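Local structure of cryptic loci regulator 2 (Schizosaccharomyces pombe 972h-, 5IKJ) at residues A[238-243]-A[497-502]. The protein promotes transcriptional silencing of heterochromatin, acting upstream of histone deacetylases and supporting nucleosome positioning as part of the Snf2/Hdac-containing repressor complex SHREC. Residues are numbered along the deposited sequence; the frame is centred on the assembly and turned at random.
Sequences WPSSYR and EPWFVK
The rings of Y242 and F500 make the apolar half of this contact. F500 leads with its tip: CZ sits 3.2 Å above one face of the Y242 ring, displaced toward the rim, and CE2 comes within 3.3 Å of Y242 OH. The planes are inclined at 46°, and the two side chains cross obliquely. CG of F500 lies anti to its backbone N (chi1 -166°); the bond from CA to CB of F500 points toward 238-243. An alanine in place of Y242 would probably leave the tip of F500 without the ring face it packs on and I309 O without its weak hydrogen bond from the phenol.

The polar half centres on S240, at the middle of an inverse gamma turn. Its OG gives a weak hydrogen bond of 3.0 Å to E497 OE1 and lies 3.4 Å from W499 NE1. The other carboxylate oxygen, OE2, forms a salt bridge with R462, so the acid has partners through both oxygens. Within 497-502, the type I turn is closed by F500 N to E497 O, and E497 CB rests over the centre of the W499 indole, 3.7 Å above its plane. Within 238-243, S241 OG donates to W238 O at 2.7 Å, just after helix 214-237.

The largely buried contact thus joins the loop leading into strand 247-252 to the one following strand 491-494. Helix 278-285 adds F284 against S240 and W499, helix 461-469 packs on P239 and E497, and P311 of strand 309-311 touches both Y242 and F500.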
loop_
_atom_site.group_PDB
_atom_site.type_symbol
_atom_site.label_atom_id
_atom_site.label_comp_id
_atom_site.label_asym_id
_atom_site.label_seq_id
_atom_site.Cartn_x
_atom_site.Cartn_y
_atom_site.Cartn_z
ATOM N N TRP A 238 -5.434 5.127 -7.947
ATOM C CA TRP A 238 -5.522 4.693 -9.342
ATOM C C TRP A 238 -6.225 3.343 -9.407
ATOM O O TRP A 238 -5.652 2.344 -9.854
ATOM C CB TRP A 238 -4.129 4.622 -9.967
ATOM C CG TRP A 238 -3.222 5.738 -9.543
ATOM C CD1 TRP A 238 -2.195 5.665 -8.648
ATOM C CD2 TRP A 238 -3.264 7.099 -9.993
ATOM N NE1 TRP A 238 -1.594 6.893 -8.513
ATOM C CE2 TRP A 238 -2.231 7.790 -9.329
ATOM C CE3 TRP A 238 -4.075 7.798 -10.892
ATOM C CZ2 TRP A 238 -1.987 9.146 -9.534
ATOM C CZ3 TRP A 238 -3.830 9.145 -11.096
ATOM C CH2 TRP A 238 -2.795 9.805 -10.421
ATOM N N PRO A 239 -7.485 3.282 -8.966
ATOM C CA PRO A 239 -8.136 1.974 -8.797
ATOM C C PRO A 239 -8.546 1.302 -10.096
ATOM O O PRO A 239 -8.563 0.066 -10.151
ATOM C CB PRO A 239 -9.358 2.308 -7.929
ATOM C CG PRO A 239 -9.653 3.739 -8.239
ATOM C CD PRO A 239 -8.319 4.385 -8.458
ATOM N N SER A 240 -8.894 2.059 -11.136
ATOM C CA SER A 240 -9.358 1.461 -12.387
ATOM C C SER A 240 -8.127 1.044 -13.181
ATOM O O SER A 240 -7.632 1.778 -14.039
ATOM C CB SER A 240 -10.234 2.436 -13.165
ATOM O OG SER A 240 -11.063 1.750 -14.088
ATOM N N SER A 241 -7.629 -0.153 -12.892
ATOM C CA SER A 241 -6.321 -0.567 -13.383
ATOM C C SER A 241 -6.140 -2.054 -13.117
ATOM O O SER A 241 -6.915 -2.677 -12.386
ATOM C CB SER A 241 -5.207 0.238 -12.708
ATOM O OG SER A 241 -5.265 0.087 -11.300
ATOM N N TYR A 242 -5.103 -2.616 -13.729
ATOM C CA TYR A 242 -4.671 -3.972 -13.439
ATOM C C TYR A 242 -3.600 -3.947 -12.354
ATOM O O TYR A 242 -2.895 -2.953 -12.164
ATOM C CB TYR A 242 -4.151 -4.653 -14.704
ATOM C CG TYR A 242 -5.244 -4.903 -15.715
ATOM C CD1 TYR A 242 -5.989 -6.074 -15.683
ATOM C CD2 TYR A 242 -5.547 -3.962 -16.691
ATOM C CE1 TYR A 242 -6.997 -6.304 -16.598
ATOM C CE2 TYR A 242 -6.554 -4.185 -17.612
ATOM C CZ TYR A 242 -7.275 -5.357 -17.560
ATOM O OH TYR A 242 -8.279 -5.580 -18.473
ATOM N N ARG A 243 -3.489 -5.061 -11.634
ATOM C CA ARG A 243 -2.764 -5.088 -10.373
ATOM C C ARG A 243 -1.561 -6.019 -10.453
ATOM O O ARG A 243 -1.566 -7.019 -11.176
ATOM C CB ARG A 243 -3.697 -5.501 -9.228
ATOM C CG ARG A 243 -4.805 -4.484 -9.005
ATOM C CD ARG A 243 -5.872 -4.954 -8.037
ATOM N NE ARG A 243 -6.784 -3.864 -7.704
ATOM C CZ ARG A 243 -7.948 -4.014 -7.077
ATOM N NH1 ARG A 243 -8.366 -5.218 -6.711
ATOM N NH2 ARG A 243 -8.700 -2.951 -6.822
ATOM N N GLU A 497 -14.875 -1.279 -12.972
ATOM C CA GLU A 497 -15.614 -0.093 -13.366
ATOM C C GLU A 497 -16.403 -0.395 -14.642
ATOM O O GLU A 497 -15.992 -1.234 -15.449
ATOM C CB GLU A 497 -14.663 1.088 -13.578
ATOM C CG GLU A 497 -13.995 1.602 -12.299
ATOM C CD GLU A 497 -12.925 0.664 -11.772
ATOM O OE1 GLU A 497 -12.574 -0.302 -12.483
ATOM O OE2 GLU A 497 -12.436 0.890 -10.646
ATOM N N PRO A 498 -17.549 0.262 -14.843
ATOM C CA PRO A 498 -18.442 -0.161 -15.936
ATOM C C PRO A 498 -17.818 -0.051 -17.317
ATOM O O PRO A 498 -18.201 -0.809 -18.217
ATOM C CB PRO A 498 -19.654 0.768 -15.779
ATOM C CG PRO A 498 -19.139 1.956 -15.043
ATOM C CD PRO A 498 -18.049 1.458 -14.145
ATOM N N TRP A 499 -16.868 0.862 -17.515
ATOM C CA TRP A 499 -16.180 0.977 -18.796
ATOM C C TRP A 499 -15.022 -0.003 -18.932
ATOM O O TRP A 499 -14.474 -0.140 -20.031
ATOM C CB TRP A 499 -15.649 2.399 -18.986
ATOM C CG TRP A 499 -14.613 2.790 -17.968
ATOM C CD1 TRP A 499 -13.292 2.441 -17.963
ATOM C CD2 TRP A 499 -14.815 3.602 -16.806
ATOM N NE1 TRP A 499 -12.661 2.984 -16.872
ATOM C CE2 TRP A 499 -13.574 3.703 -16.144
ATOM C CE3 TRP A 499 -15.924 4.256 -16.260
ATOM C CZ2 TRP A 499 -13.411 4.430 -14.967
ATOM C CZ3 TRP A 499 -15.761 4.978 -15.091
ATOM C CH2 TRP A 499 -14.515 5.058 -14.457
ATOM N N PHE A 500 -14.650 -0.686 -17.849
ATOM C CA PHE A 500 -13.407 -1.449 -17.830
ATOM C C PHE A 500 -13.441 -2.630 -18.792
ATOM O O PHE A 500 -12.393 -3.022 -19.319
ATOM C CB PHE A 500 -13.128 -1.934 -16.407
ATOM C CG PHE A 500 -11.727 -2.432 -16.197
ATOM C CD1 PHE A 500 -10.695 -1.546 -15.938
ATOM C CD2 PHE A 500 -11.444 -3.786 -16.246
ATOM C CE1 PHE A 500 -9.406 -2.002 -15.741
ATOM C CE2 PHE A 500 -10.157 -4.246 -16.047
ATOM C CZ PHE A 500 -9.138 -3.353 -15.792
ATOM N N VAL A 501 -14.615 -3.210 -19.037
ATOM C CA VAL A 501 -14.720 -4.440 -19.816
ATOM C C VAL A 501 -15.949 -4.348 -20.709
ATOM O O VAL A 501 -17.082 -4.406 -20.217
ATOM C CB VAL A 501 -14.807 -5.691 -18.929
ATOM C CG1 VAL A 501 -14.577 -6.941 -19.765
ATOM C CG2 VAL A 501 -13.814 -5.615 -17.783
ATOM N N LYS A 502 -15.731 -4.211 -22.014
ATOM C CA LYS A 502 -16.784 -4.471 -22.985
ATOM C C LYS A 502 -17.103 -5.962 -22.962
ATOM O O LYS A 502 -16.206 -6.794 -23.131
ATOM C CB LYS A 502 -16.343 -4.027 -24.378
ATOM C CG LYS A 502 -15.094 -4.740 -24.878
ATOM C CD LYS A 502 -14.653 -4.254 -26.245
ATOM C CE LYS A 502 -13.442 -5.041 -26.714
ATOM N NZ LYS A 502 -12.986 -4.641 -28.070
#